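PDB 3VWA: cytoplasmic export protein 1 from Saccharomyces cerevisiae, which binds tRNA and, as part of the nuclear tRNA export machinery, may collect tRNAs at the nuclear pore and hand them on for translation. Local coordinates for residues G100-G108 against R273-P281; F137-V145 against T280-I288. One frame throughout, in Å; residues are numbered along the deposited sequence.

Two contacts that share Thr-280 and Pro-281 are consistent with a kinase-like N-terminal part packing on the helical part that follows. From the N terminus the chain builds the six-stranded antiparallel sheet, then reaches 100-108, which spans the end of helix 99-102 and the start of helix 106-122. Next comes 137-145, the hairpin of strands 136-138 and 144-146. A long, mostly helical run follows before the chain returns at 273-281, closing the loop of contact 1, and directly afterwards at 280-288, closing that of contact 2. The segments alternate, so the loops cross. Together they tie the probably kinase-like part to the loop after helix 255-271 and the start of helix 283-303.

Contact 1. Residues G100-G108 against R273-P281; sequences GSLSQNKFG and REIFRNLTP
Asn-105 stretches its side chain away from its own N (chi1 -180°), sending its amide into the bend of 273-281, where ND2 donates to two carbonyls, while Leu-102, its CG anti to the carbonyl carbon (chi1 -61°), turns CD2 onto the backbone of Asn-278 and Leu-279. The bond from Asn-105 ND2 to Arg-277 O is 3.0 Å long and nearly straight (165°); that to Ile-275 O, 2.7 Å, is clearly bent and approaches from above the carbonyl plane. Both acceptors lie in the plane of the Asn-105 amide, which fixes its rotation. Its other end serves as an N-cap: Asn-105 OD1 accepts from Gly-108 N at 2.8 Å, so one buried side chain caps the start of helix 106-122 and grips the loop at once. With an alanine here, Ile-275 O and Arg-277 O would probably lose this donor and Gly-108 N its capping acceptor. Apolar contacts flank the polar grip. Leu-279 CD2 touches the amide at ND2 and lies 3.6 Å from Gly-108 CA; Leu-102 CD1 meets Thr-280 CG2 at 3.7 Å, the two side chains crossing at about a right angle, and Ile-275 CG2 approaches the Phe-107 ring obliquely, 3.7 Å from CD2. A water lies between Leu-102 O and Asn-278 O, within hydrogen-bonding distance of both. The hydroxyl of Thr-280 is engaged by Trp-144. Leu-240 of helix 239-248 touches Phe-107, Ile-275 and Leu-279, and Leu-268 of helix 255-271 meets Ile-275; the loop thus packs against the start of helix 106-122 and touches both these helices.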
ATOM      1  N   GLY A 100     -10.418  -6.608  16.564  1.00 42.95           N
ATOM      2  CA  GLY A 100     -11.337  -5.503  16.831  1.00 44.70           C
ATOM      3  C   GLY A 100     -11.426  -4.635  15.607  1.00 43.88           C
ATOM      4  O   GLY A 100     -12.507  -4.231  15.210  1.00 48.87           O
ATOM      5  N   SER A 101     -10.277  -4.370  14.998  1.00 43.71           N
ATOM      6  CA  SER A 101     -10.253  -3.670  13.740  1.00 42.68           C
ATOM      7  C   SER A 101     -10.908  -4.434  12.637  1.00 38.36           C
ATOM      8  O   SER A 101     -11.754  -3.865  11.981  1.00 36.88           O
ATOM      9  CB  SER A 101      -8.842  -3.314  13.320  1.00 44.30           C
ATOM     10  OG  SER A 101      -8.448  -2.173  14.037  1.00 51.47           O
ATOM     11  N   LEU A 102     -10.521  -5.698  12.424  1.00 37.75           N
ATOM     12  CA  LEU A 102     -10.930  -6.450  11.212  1.00 33.72           C
ATOM     13  C   LEU A 102     -12.414  -6.735  11.239  1.00 31.87           C
ATOM     14  O   LEU A 102     -13.027  -6.788  10.207  1.00 28.25           O
ATOM     15  CB  LEU A 102     -10.217  -7.793  11.111  1.00 34.00           C
ATOM     16  CG  LEU A 102      -8.700  -7.777  11.015  1.00 38.34           C
ATOM     17  CD1 LEU A 102      -8.293  -9.220  11.184  1.00 37.19           C
ATOM     18  CD2 LEU A 102      -8.248  -7.193   9.677  1.00 36.05           C
ATOM     19  N   SER A 103     -12.959  -6.885  12.454  1.00 34.48           N
ATOM     20  CA  SER A 103     -14.398  -7.066  12.751  1.00 35.05           C
ATOM     21  C   SER A 103     -15.226  -5.947  12.184  1.00 33.37           C
ATOM     22  O   SER A 103     -16.391  -6.122  11.911  1.00 37.08           O
ATOM     23  CB  SER A 103     -14.605  -6.994  14.262  1.00 37.45           C
ATOM     24  OG  SER A 103     -14.594  -8.252  14.832  1.00 41.30           O
ATOM     25  N   GLN A 104     -14.623  -4.769  12.050  1.00 35.42           N
ATOM     26  CA  GLN A 104     -15.298  -3.613  11.462  1.00 34.23           C
ATOM     27  C   GLN A 104     -15.713  -3.794  10.004  1.00 34.59           C
ATOM     28  O   GLN A 104     -16.670  -3.189   9.555  1.00 38.13           O
ATOM     29  CB  GLN A 104     -14.439  -2.365  11.655  1.00 38.30           C
ATOM     30  CG  GLN A 104     -14.370  -1.942  13.131  1.00 43.76           C
ATOM     31  CD  GLN A 104     -13.868  -0.521  13.371  1.00 48.48           C
ATOM     32  OE1 GLN A 104     -13.414   0.165  12.461  1.00 54.08           O
ATOM     33  NE2 GLN A 104     -13.931  -0.083  14.624  1.00 51.51           N
ATOM     34  N   ASN A 105     -15.021  -4.652   9.261  1.00 36.00           N
ATOM     35  CA  ASN A 105     -15.439  -4.982   7.885  1.00 27.43           C
ATOM     36  C   ASN A 105     -16.014  -6.388   7.889  1.00 29.12           C
ATOM     37  O   ASN A 105     -15.290  -7.401   7.692  1.00 24.06           O
ATOM     38  CB  ASN A 105     -14.258  -4.874   6.906  1.00 30.62           C
ATOM     39  CG  ASN A 105     -14.654  -5.206   5.456  1.00 26.63           C
ATOM     40  OD1 ASN A 105     -15.623  -5.883   5.235  1.00 26.11           O
ATOM     41  ND2 ASN A 105     -13.905  -4.696   4.481  1.00 28.29           N
ATOM     42  N   LYS A 106     -17.323  -6.473   8.130  1.00 27.14           N
ATOM     43  CA  LYS A 106     -17.945  -7.785   8.241  1.00 29.47           C
ATOM     44  C   LYS A 106     -17.759  -8.608   6.949  1.00 26.17           C
ATOM     45  O   LYS A 106     -17.687  -9.813   7.011  1.00 23.34           O
ATOM     46  CB  LYS A 106     -19.443  -7.663   8.620  1.00 33.52           C
ATOM     47  CG  LYS A 106     -20.418  -7.454   7.463  1.00 36.11           C
ATOM     48  CD  LYS A 106     -21.783  -7.103   8.045  1.00 38.31           C
ATOM     49  CE  LYS A 106     -22.875  -7.179   7.011  1.00 38.29           C
ATOM     50  NZ  LYS A 106     -23.203  -8.622   6.767  1.00 43.43           N
ATOM     51  N   PHE A 107     -17.702  -7.942   5.796  1.00 25.40           N
ATOM     52  CA  PHE A 107     -17.569  -8.662   4.525  1.00 26.19           C
ATOM     53  C   PHE A 107     -16.208  -9.359   4.500  1.00 23.77           C
ATOM     54  O   PHE A 107     -16.109 -10.480   4.010  1.00 24.62           O
ATOM     55  CB  PHE A 107     -17.709  -7.726   3.292  1.00 24.38           C
ATOM     56  CG  PHE A 107     -19.074  -7.087   3.178  1.00 28.43           C
ATOM     57  CD1 PHE A 107     -20.245  -7.862   3.176  1.00 28.36           C
ATOM     58  CD2 PHE A 107     -19.193  -5.707   3.084  1.00 28.21           C
ATOM     59  CE1 PHE A 107     -21.497  -7.264   3.066  1.00 29.19           C
ATOM     60  CE2 PHE A 107     -20.446  -5.100   2.991  1.00 29.70           C
ATOM     61  CZ  PHE A 107     -21.595  -5.869   2.969  1.00 27.32           C
ATOM     62  N   GLY A 108     -15.200  -8.690   5.068  1.00 22.87           N
ATOM     63  CA  GLY A 108     -13.860  -9.265   5.270  1.00 22.21           C
ATOM     64  C   GLY A 108     -13.877 -10.580   6.014  1.00 26.32           C
ATOM     65  O   GLY A 108     -13.329 -11.610   5.535  1.00 25.77           O
ATOM     66  N   ARG A 273     -16.328   2.165  -1.267  1.00 24.52           N
ATOM     67  CA  ARG A 273     -14.929   2.267  -0.837  1.00 24.96           C
ATOM     68  C   ARG A 273     -14.628   1.508   0.450  1.00 26.72           C
ATOM     69  O   ARG A 273     -13.571   0.820   0.572  1.00 25.10           O
ATOM     70  CB  ARG A 273     -14.590   3.752  -0.751  1.00 24.55           C
ATOM     71  CG  ARG A 273     -13.178   4.107  -0.361  1.00 25.36           C
ATOM     72  CD  ARG A 273     -12.220   3.576  -1.412  1.00 26.07           C
ATOM     73  NE  ARG A 273     -10.829   3.828  -1.092  1.00 25.18           N
ATOM     74  CZ  ARG A 273     -10.080   3.114  -0.274  1.00 24.89           C
ATOM     75  NH1 ARG A 273     -10.608   2.091   0.369  1.00 25.12           N
ATOM     76  NH2 ARG A 273      -8.777   3.412  -0.119  1.00 26.44           N
ATOM     77  N   GLU A 274     -15.556   1.592   1.426  1.00 27.64           N
ATOM     78  CA  GLU A 274     -15.294   1.023   2.774  1.00 25.99           C
ATOM     79  C   GLU A 274     -15.037  -0.479   2.745  1.00 26.07           C
ATOM     80  O   GLU A 274     -14.376  -1.062   3.650  1.00 27.11           O
ATOM     81  CB  GLU A 274     -16.461   1.406   3.793  1.00 31.12           C
ATOM     82  CG  GLU A 274     -17.865   0.799   3.534  1.00 26.10           C
ATOM     83  CD  GLU A 274     -18.591   1.292   2.264  1.00 26.36           C
ATOM     84  OE1 GLU A 274     -18.125   2.243   1.601  1.00 28.44           O
ATOM     85  OE2 GLU A 274     -19.676   0.747   1.899  1.00 27.25           O
ATOM     86  N   ILE A 275     -15.522  -1.161   1.715  1.00 24.80           N
ATOM     87  CA  ILE A 275     -15.395  -2.604   1.768  1.00 23.76           C
ATOM     88  C   ILE A 275     -13.921  -3.047   1.568  1.00 24.68           C
ATOM     89  O   ILE A 275     -13.566  -4.137   1.890  1.00 20.95           O
ATOM     90  CB  ILE A 275     -16.339  -3.360   0.829  1.00 24.13           C
ATOM     91  CG1 ILE A 275     -15.824  -3.215  -0.642  1.00 22.99           C
ATOM     92  CG2 ILE A 275     -17.831  -2.953   1.076  1.00 21.29           C
ATOM     93  CD1 ILE A 275     -16.605  -4.083  -1.605  1.00 23.76           C
ATOM     94  N   PHE A 276     -13.067  -2.147   1.158  1.00 25.95           N
ATOM     95  CA  PHE A 276     -11.663  -2.479   0.998  1.00 27.03           C
ATOM     96  C   PHE A 276     -10.822  -1.989   2.193  1.00 28.80           C
ATOM     97  O   PHE A 276      -9.579  -2.006   2.136  1.00 26.98           O
ATOM     98  CB  PHE A 276     -11.149  -1.864  -0.312  1.00 26.30           C
ATOM     99  CG  PHE A 276     -11.873  -2.358  -1.512  1.00 25.92           C
ATOM    100  CD1 PHE A 276     -11.660  -3.647  -1.981  1.00 27.36           C
ATOM    101  CD2 PHE A 276     -12.799  -1.551  -2.167  1.00 27.83           C
ATOM    102  CE1 PHE A 276     -12.360  -4.121  -3.102  1.00 26.54           C
ATOM    103  CE2 PHE A 276     -13.481  -1.993  -3.301  1.00 23.08           C
ATOM    104  CZ  PHE A 276     -13.263  -3.289  -3.772  1.00 24.24           C
ATOM    105  N   ARG A 277     -11.469  -1.624   3.295  1.00 28.71           N
ATOM    106  CA  ARG A 277     -10.688  -1.155   4.479  1.00 31.32           C
ATOM    107  C   ARG A 277     -10.819  -2.172   5.546  1.00 28.27           C
ATOM    108  O   ARG A 277     -11.806  -2.889   5.556  1.00 27.11           O
ATOM    109  CB  ARG A 277     -11.253   0.146   5.043  1.00 36.41           C
ATOM    110  CG  ARG A 277     -11.061   1.345   4.159  1.00 40.59           C
ATOM    111  CD  ARG A 277     -11.360   2.662   4.863  1.00 46.56           C
ATOM    112  NE  ARG A 277     -11.069   3.717   3.889  1.00 52.36           N
ATOM    113  CZ  ARG A 277     -11.981   4.527   3.368  1.00 57.80           C
ATOM    114  NH1 ARG A 277     -11.617   5.435   2.452  1.00 46.06           N
ATOM    115  NH2 ARG A 277     -13.251   4.450   3.788  1.00 58.95           N
ATOM    116  N   ASN A 278      -9.826  -2.247   6.437  1.00 28.07           N
ATOM    117  CA  ASN A 278      -9.850  -3.170   7.577  1.00 30.13           C
ATOM    118  C   ASN A 278      -9.910  -4.607   7.100  1.00 29.74           C
ATOM    119  O   ASN A 278     -10.503  -5.455   7.757  1.00 25.51           O
ATOM    120  CB  ASN A 278     -11.045  -2.897   8.499  1.00 32.87           C
ATOM    121  CG  ASN A 278     -10.997  -1.506   9.102  1.00 33.86           C
ATOM    122  OD1 ASN A 278     -11.823  -0.676   8.794  1.00 38.19           O
ATOM    123  ND2 ASN A 278      -9.972  -1.234   9.892  1.00 31.59           N
ATOM    124  N   LEU A 279      -9.295  -4.877   5.944  1.00 27.23           N
ATOM    125  CA  LEU A 279      -9.148  -6.274   5.511  1.00 27.60           C
ATOM    126  C   LEU A 279      -7.844  -6.887   6.027  1.00 26.21           C
ATOM    127  O   LEU A 279      -6.872  -6.159   6.290  1.00 25.30           O
ATOM    128  CB  LEU A 279      -9.172  -6.299   3.997  1.00 28.71           C
ATOM    129  CG  LEU A 279     -10.500  -5.903   3.363  1.00 31.40           C
ATOM    130  CD1 LEU A 279     -10.336  -5.861   1.854  1.00 30.27           C
ATOM    131  CD2 LEU A 279     -11.551  -6.933   3.741  1.00 29.91           C
ATOM    132  N   THR A 280      -7.767  -8.209   6.161  1.00 30.80           N
ATOM    133  CA  THR A 280      -6.432  -8.822   6.432  1.00 31.93           C
ATOM    134  C   THR A 280      -5.398  -8.445   5.382  1.00 28.40           C
ATOM    135  O   THR A 280      -5.694  -8.450   4.171  1.00 30.37           O
ATOM    136  CB  THR A 280      -6.444 -10.352   6.628  1.00 38.34           C
ATOM    137  OG1 THR A 280      -7.437 -10.949   5.790  1.00 38.78           O
ATOM    138  CG2 THR A 280      -6.722 -10.678   8.109  1.00 36.46           C
ATOM    139  N   PRO A 281      -4.215  -8.011   5.836  1.00 30.24           N
ATOM    140  CA  PRO A 281      -3.172  -7.612   4.893  1.00 29.08           C
ATOM    141  C   PRO A 281      -2.874  -8.688   3.874  1.00 28.31           C
ATOM    142  O   PRO A 281      -2.873  -9.884   4.179  1.00 27.89           O
ATOM    143  CB  PRO A 281      -1.946  -7.384   5.798  1.00 32.62           C
ATOM    144  CG  PRO A 281      -2.330  -7.925   7.164  1.00 33.07           C
ATOM    145  CD  PRO A 281      -3.809  -7.716   7.231  1.00 32.05           C
TER
HETATM  146  O   HOH W   1     -12.208  -7.884   7.476  1.00 21.51           O

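Contact 2. Residues F137-V145 against T280-I288; sequences FINIKGEWV and TPGMIENFI
Trp-144 NE1 and Asn-286 ND2 bridge the contact from opposite segments. Trp-144 NE1 donates to Thr-280 OG1 at 3.1 Å, almost straight (168°) and in the indole plane; the hydroxyl in turn gives a weak bond to Gly-142 O. Asn-286 ND2 reaches back from helix 283-303 to Ile-140 O, 2.9 Å away, on a lone pair in the carbonyl plane. Between these bonds the backbones of Gly-142 and Gly-282 come together, their CA atoms 3.8 Å apart. A CB on either would clash with the other segment; positive phi also favours glycine at Gly-142, and at Gly-282 a CB would jam against the preceding carbonyl O. Gly-142 CA makes a C-H...O contact with Pro-281 O, and Met-283, a selenomethionine here, makes another through CA to Lys-141 O. Farther out, Lys-141 lays CD over one face of the Phe-287 ring, 3.9 Å from its centroid, a CH-pi contact that continues as cation-pi with NZ at 4.9 Å. At the other end Ile-138 CD1 rests on Thr-280 CG2. One directed bond to a turn carbonyl, an indole-to-hydroxyl bond and the bare glycines together suggest a close fit of turn 139-142 against the start of helix 283-303.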
ATOM      1  N   PHE A 137      -3.791 -18.914   9.698  1.00 23.36           N
ATOM      2  CA  PHE A 137      -2.747 -18.062   9.142  1.00 25.80           C
ATOM      3  C   PHE A 137      -3.231 -17.396   7.883  1.00 26.12           C
ATOM      4  O   PHE A 137      -4.209 -17.835   7.273  1.00 26.80           O
ATOM      5  CB  PHE A 137      -1.467 -18.874   8.849  1.00 27.10           C
ATOM      6  CG  PHE A 137      -0.760 -19.329  10.087  1.00 26.73           C
ATOM      7  CD1 PHE A 137      -1.255 -20.398  10.846  1.00 29.48           C
ATOM      8  CD2 PHE A 137       0.377 -18.683  10.517  1.00 27.39           C
ATOM      9  CE1 PHE A 137      -0.629 -20.796  12.022  1.00 27.22           C
ATOM     10  CE2 PHE A 137       1.048 -19.099  11.670  1.00 25.73           C
ATOM     11  CZ  PHE A 137       0.546 -20.142  12.414  1.00 26.93           C
ATOM     12  N   ILE A 138      -2.523 -16.350   7.499  1.00 27.79           N
ATOM     13  CA  ILE A 138      -2.759 -15.625   6.233  1.00 29.17           C
ATOM     14  C   ILE A 138      -1.584 -15.819   5.280  1.00 28.71           C
ATOM     15  O   ILE A 138      -0.442 -15.593   5.673  1.00 28.70           O
ATOM     16  CB  ILE A 138      -2.802 -14.136   6.520  1.00 26.93           C
ATOM     17  CG1 ILE A 138      -3.690 -13.924   7.756  1.00 29.91           C
ATOM     18  CG2 ILE A 138      -3.334 -13.401   5.284  1.00 23.68           C
ATOM     19  CD1 ILE A 138      -3.435 -12.621   8.464  1.00 34.11           C
ATOM     20  N   ASN A 139      -1.848 -16.136   4.019  1.00 27.60           N
ATOM     21  CA  ASN A 139      -0.716 -16.190   3.091  1.00 31.07           C
ATOM     22  C   ASN A 139      -0.367 -14.803   2.589  1.00 31.09           C
ATOM     23  O   ASN A 139      -0.995 -13.837   3.064  1.00 27.57           O
ATOM     24  CB  ASN A 139      -0.939 -17.201   1.946  1.00 30.27           C
ATOM     25  CG  ASN A 139      -2.204 -16.938   1.150  1.00 32.46           C
ATOM     26  OD1 ASN A 139      -2.634 -15.794   0.967  1.00 32.49           O
ATOM     27  ND2 ASN A 139      -2.773 -18.004   0.621  1.00 32.35           N
ATOM     28  N   ILE A 140       0.573 -14.677   1.619  1.00 28.55           N
ATOM     29  CA  ILE A 140       0.911 -13.337   1.084  1.00 30.84           C
ATOM     30  C   ILE A 140      -0.253 -12.663   0.336  1.00 28.12           C
ATOM     31  O   ILE A 140      -0.238 -11.472   0.178  1.00 26.52           O
ATOM     32  CB  ILE A 140       2.174 -13.264   0.155  1.00 31.22           C
ATOM     33  CG1 ILE A 140       2.362 -14.554  -0.631  1.00 34.32           C
ATOM     34  CG2 ILE A 140       3.426 -12.949   0.984  1.00 38.16           C
ATOM     35  CD1 ILE A 140       1.502 -14.696  -1.859  1.00 30.85           C
ATOM     36  N   LYS A 141      -1.214 -13.437  -0.154  1.00 28.94           N
ATOM     37  CA  LYS A 141      -2.341 -12.874  -0.892  1.00 28.43           C
ATOM     38  C   LYS A 141      -3.534 -12.623   0.019  1.00 28.26           C
ATOM     39  O   LYS A 141      -4.654 -12.419  -0.438  1.00 27.41           O
ATOM     40  CB  LYS A 141      -2.695 -13.818  -2.009  1.00 30.87           C
ATOM     41  CG  LYS A 141      -1.663 -13.792  -3.145  1.00 36.12           C
ATOM     42  CD  LYS A 141      -2.265 -14.358  -4.429  1.00 40.42           C
ATOM     43  CE  LYS A 141      -1.325 -14.158  -5.619  1.00 45.59           C
ATOM     44  NZ  LYS A 141      -1.298 -15.317  -6.564  1.00 45.49           N
ATOM     45  N   GLY A 142      -3.308 -12.673   1.331  1.00 28.66           N
ATOM     46  CA  GLY A 142      -4.333 -12.224   2.287  1.00 26.36           C
ATOM     47  C   GLY A 142      -5.405 -13.275   2.533  1.00 29.25           C
ATOM     48  O   GLY A 142      -6.384 -13.011   3.233  1.00 27.68           O
ATOM     49  N   GLU A 143      -5.201 -14.471   1.984  1.00 25.36           N
ATOM     50  CA  GLU A 143      -6.186 -15.526   2.056  1.00 28.69           C
ATOM     51  C   GLU A 143      -5.898 -16.330   3.315  1.00 24.93           C
ATOM     52  O   GLU A 143      -4.729 -16.548   3.706  1.00 25.75           O
ATOM     53  CB  GLU A 143      -6.108 -16.492   0.834  1.00 28.92           C
ATOM     54  CG  GLU A 143      -6.389 -15.923  -0.561  1.00 29.70           C
ATOM     55  CD  GLU A 143      -5.978 -16.921  -1.683  1.00 32.27           C
ATOM     56  OE1 GLU A 143      -4.801 -17.344  -1.684  1.00 33.05           O
ATOM     57  OE2 GLU A 143      -6.807 -17.334  -2.527  1.00 27.93           O
ATOM     58  N   TRP A 144      -6.967 -16.853   3.886  1.00 23.38           N
ATOM     59  CA  TRP A 144      -6.866 -17.520   5.189  1.00 26.91           C
ATOM     60  C   TRP A 144      -6.525 -18.931   4.924  1.00 25.79           C
ATOM     61  O   TRP A 144      -7.271 -19.592   4.215  1.00 24.27           O
ATOM     62  CB  TRP A 144      -8.211 -17.439   5.943  1.00 25.77           C
ATOM     63  CG  TRP A 144      -8.528 -16.030   6.397  1.00 28.38           C
ATOM     64  CD1 TRP A 144      -7.909 -14.848   5.983  1.00 26.00           C
ATOM     65  CD2 TRP A 144      -9.551 -15.620   7.352  1.00 27.61           C
ATOM     66  NE1 TRP A 144      -8.437 -13.780   6.617  1.00 29.57           N
ATOM     67  CE2 TRP A 144      -9.438 -14.166   7.463  1.00 30.90           C
ATOM     68  CE3 TRP A 144     -10.521 -16.296   8.121  1.00 29.79           C
ATOM     69  CZ2 TRP A 144     -10.296 -13.410   8.293  1.00 29.07           C
ATOM     70  CZ3 TRP A 144     -11.397 -15.531   8.947  1.00 26.40           C
ATOM     71  CH2 TRP A 144     -11.270 -14.119   9.027  1.00 31.33           C
ATOM     72  N   VAL A 145      -5.410 -19.379   5.515  1.00 26.13           N
ATOM     73  CA  VAL A 145      -4.881 -20.751   5.436  1.00 26.14           C
ATOM     74  C   VAL A 145      -4.746 -21.493   6.825  1.00 29.98           C
ATOM     75  O   VAL A 145      -4.691 -20.853   7.883  1.00 29.33           O
ATOM     76  CB  VAL A 145      -3.568 -20.799   4.592  1.00 28.29           C
ATOM     77  CG1 VAL A 145      -3.862 -20.501   3.109  1.00 29.06           C
ATOM     78  CG2 VAL A 145      -2.494 -19.826   5.127  1.00 24.88           C
ATOM     79  N   THR A 280      -7.767  -8.209   6.161  1.00 30.80           N
ATOM     80  CA  THR A 280      -6.432  -8.822   6.432  1.00 31.93           C
ATOM     81  C   THR A 280      -5.398  -8.445   5.382  1.00 28.40           C
ATOM     82  O   THR A 280      -5.694  -8.450   4.171  1.00 30.37           O
ATOM     83  CB  THR A 280      -6.444 -10.352   6.628  1.00 38.34           C
ATOM     84  OG1 THR A 280      -7.437 -10.949   5.790  1.00 38.78           O
ATOM     85  CG2 THR A 280      -6.722 -10.678   8.109  1.00 36.46           C
ATOM     86  N   PRO A 281      -4.215  -8.011   5.836  1.00 30.24           N
ATOM     87  CA  PRO A 281      -3.172  -7.612   4.893  1.00 29.08           C
ATOM     88  C   PRO A 281      -2.874  -8.688   3.874  1.00 28.31           C
ATOM     89  O   PRO A 281      -2.873  -9.884   4.179  1.00 27.89           O
ATOM     90  CB  PRO A 281      -1.946  -7.384   5.798  1.00 32.62           C
ATOM     91  CG  PRO A 281      -2.330  -7.925   7.164  1.00 33.07           C
ATOM     92  CD  PRO A 281      -3.809  -7.716   7.231  1.00 32.05           C
ATOM     93  N   GLY A 282      -2.656  -8.262   2.647  1.00 31.49           N
ATOM     94  CA  GLY A 282      -2.204  -9.193   1.617  1.00 27.11           C
ATOM     95  C   GLY A 282      -3.053  -9.117   0.406  1.00 24.76           C
ATOM     96  O   GLY A 282      -2.499  -9.061  -0.693  1.00 21.51           O
HETATM   97  N   MSE A 283      -4.395  -9.080   0.576  1.00 26.83           N
HETATM   98  CA  MSE A 283      -5.265  -9.172  -0.613  1.00 27.09           C
HETATM   99  C   MSE A 283      -5.170  -7.933  -1.449  1.00 26.55           C
HETATM  100  O   MSE A 283      -5.109  -7.978  -2.719  1.00 28.04           O
HETATM  101  CB  MSE A 283      -6.744  -9.448  -0.332  1.00 34.16           C
HETATM  102  CG  MSE A 283      -7.257  -9.839  -1.716  1.00 29.59           C
HETATM  103 SE   MSE A 283      -9.128 -10.285  -1.806  1.00 53.63          SE
HETATM  104  CE  MSE A 283     -10.156  -8.820  -0.971  1.00 37.10           C
ATOM    105  N   ILE A 284      -5.174  -6.789  -0.777  1.00 26.18           N
ATOM    106  CA  ILE A 284      -5.028  -5.548  -1.499  1.00 27.24           C
ATOM    107  C   ILE A 284      -3.604  -5.381  -2.036  1.00 26.05           C
ATOM    108  O   ILE A 284      -3.407  -5.141  -3.242  1.00 24.95           O
ATOM    109  CB  ILE A 284      -5.392  -4.330  -0.630  1.00 30.63           C
ATOM    110  CG1 ILE A 284      -6.916  -4.354  -0.383  1.00 35.28           C
ATOM    111  CG2 ILE A 284      -4.898  -3.053  -1.323  1.00 28.54           C
ATOM    112  CD1 ILE A 284      -7.498  -3.089   0.202  1.00 35.80           C
ATOM    113  N   GLU A 285      -2.630  -5.499  -1.133  1.00 24.95           N
ATOM    114  CA  GLU A 285      -1.211  -5.262  -1.436  1.00 23.63           C
ATOM    115  C   GLU A 285      -0.645  -6.234  -2.453  1.00 23.62           C
ATOM    116  O   GLU A 285       0.070  -5.823  -3.360  1.00 24.76           O
ATOM    117  CB  GLU A 285      -0.354  -5.351  -0.159  1.00 24.90           C
ATOM    118  CG  GLU A 285      -0.705  -4.378   0.954  1.00 27.00           C
ATOM    119  CD  GLU A 285      -1.838  -4.867   1.868  1.00 30.03           C
ATOM    120  OE1 GLU A 285      -2.591  -5.785   1.477  1.00 31.88           O
ATOM    121  OE2 GLU A 285      -1.995  -4.340   2.996  1.00 30.12           O
ATOM    122  N   ASN A 286      -0.932  -7.519  -2.299  1.00 22.11           N
ATOM    123  CA  ASN A 286      -0.230  -8.536  -3.068  1.00 24.20           C
ATOM    124  C   ASN A 286      -1.112  -9.319  -4.021  1.00 26.98           C
ATOM    125  O   ASN A 286      -0.630 -10.223  -4.667  1.00 26.18           O
ATOM    126  CB  ASN A 286       0.500  -9.526  -2.136  1.00 24.10           C
ATOM    127  CG  ASN A 286       1.501  -8.830  -1.222  1.00 27.96           C
ATOM    128  OD1 ASN A 286       2.178  -7.882  -1.626  1.00 30.26           O
ATOM    129  ND2 ASN A 286       1.529  -9.235   0.031  1.00 27.98           N
ATOM    130  N   PHE A 287      -2.394  -8.997  -4.116  1.00 27.68           N
ATOM    131  CA  PHE A 287      -3.241  -9.689  -5.077  1.00 27.31           C
ATOM    132  C   PHE A 287      -3.854  -8.627  -5.956  1.00 31.63           C
ATOM    133  O   PHE A 287      -3.539  -8.543  -7.165  1.00 32.00           O
ATOM    134  CB  PHE A 287      -4.331 -10.521  -4.361  1.00 25.76           C
ATOM    135  CG  PHE A 287      -4.884 -11.649  -5.179  1.00 28.91           C
ATOM    136  CD1 PHE A 287      -4.638 -11.736  -6.545  1.00 29.63           C
ATOM    137  CD2 PHE A 287      -5.706 -12.620  -4.582  1.00 29.45           C
ATOM    138  CE1 PHE A 287      -5.182 -12.763  -7.297  1.00 32.29           C
ATOM    139  CE2 PHE A 287      -6.235 -13.666  -5.333  1.00 29.81           C
ATOM    140  CZ  PHE A 287      -5.977 -13.733  -6.689  1.00 31.15           C
ATOM    141  N   ILE A 288      -4.706  -7.782  -5.359  1.00 30.54           N
ATOM    142  CA  ILE A 288      -5.418  -6.789  -6.161  1.00 27.73           C
ATOM    143  C   ILE A 288      -4.497  -5.804  -6.917  1.00 28.39           C
ATOM    144  O   ILE A 288      -4.600  -5.659  -8.150  1.00 28.13           O
ATOM    145  CB  ILE A 288      -6.527  -6.056  -5.342  1.00 27.58           C
ATOM    146  CG1 ILE A 288      -7.563  -7.052  -4.833  1.00 27.36           C
ATOM    147  CG2 ILE A 288      -7.188  -5.006  -6.187  1.00 29.81           C
ATOM    148  CD1 ILE A 288      -8.574  -6.480  -3.848  1.00 28.01           C
TER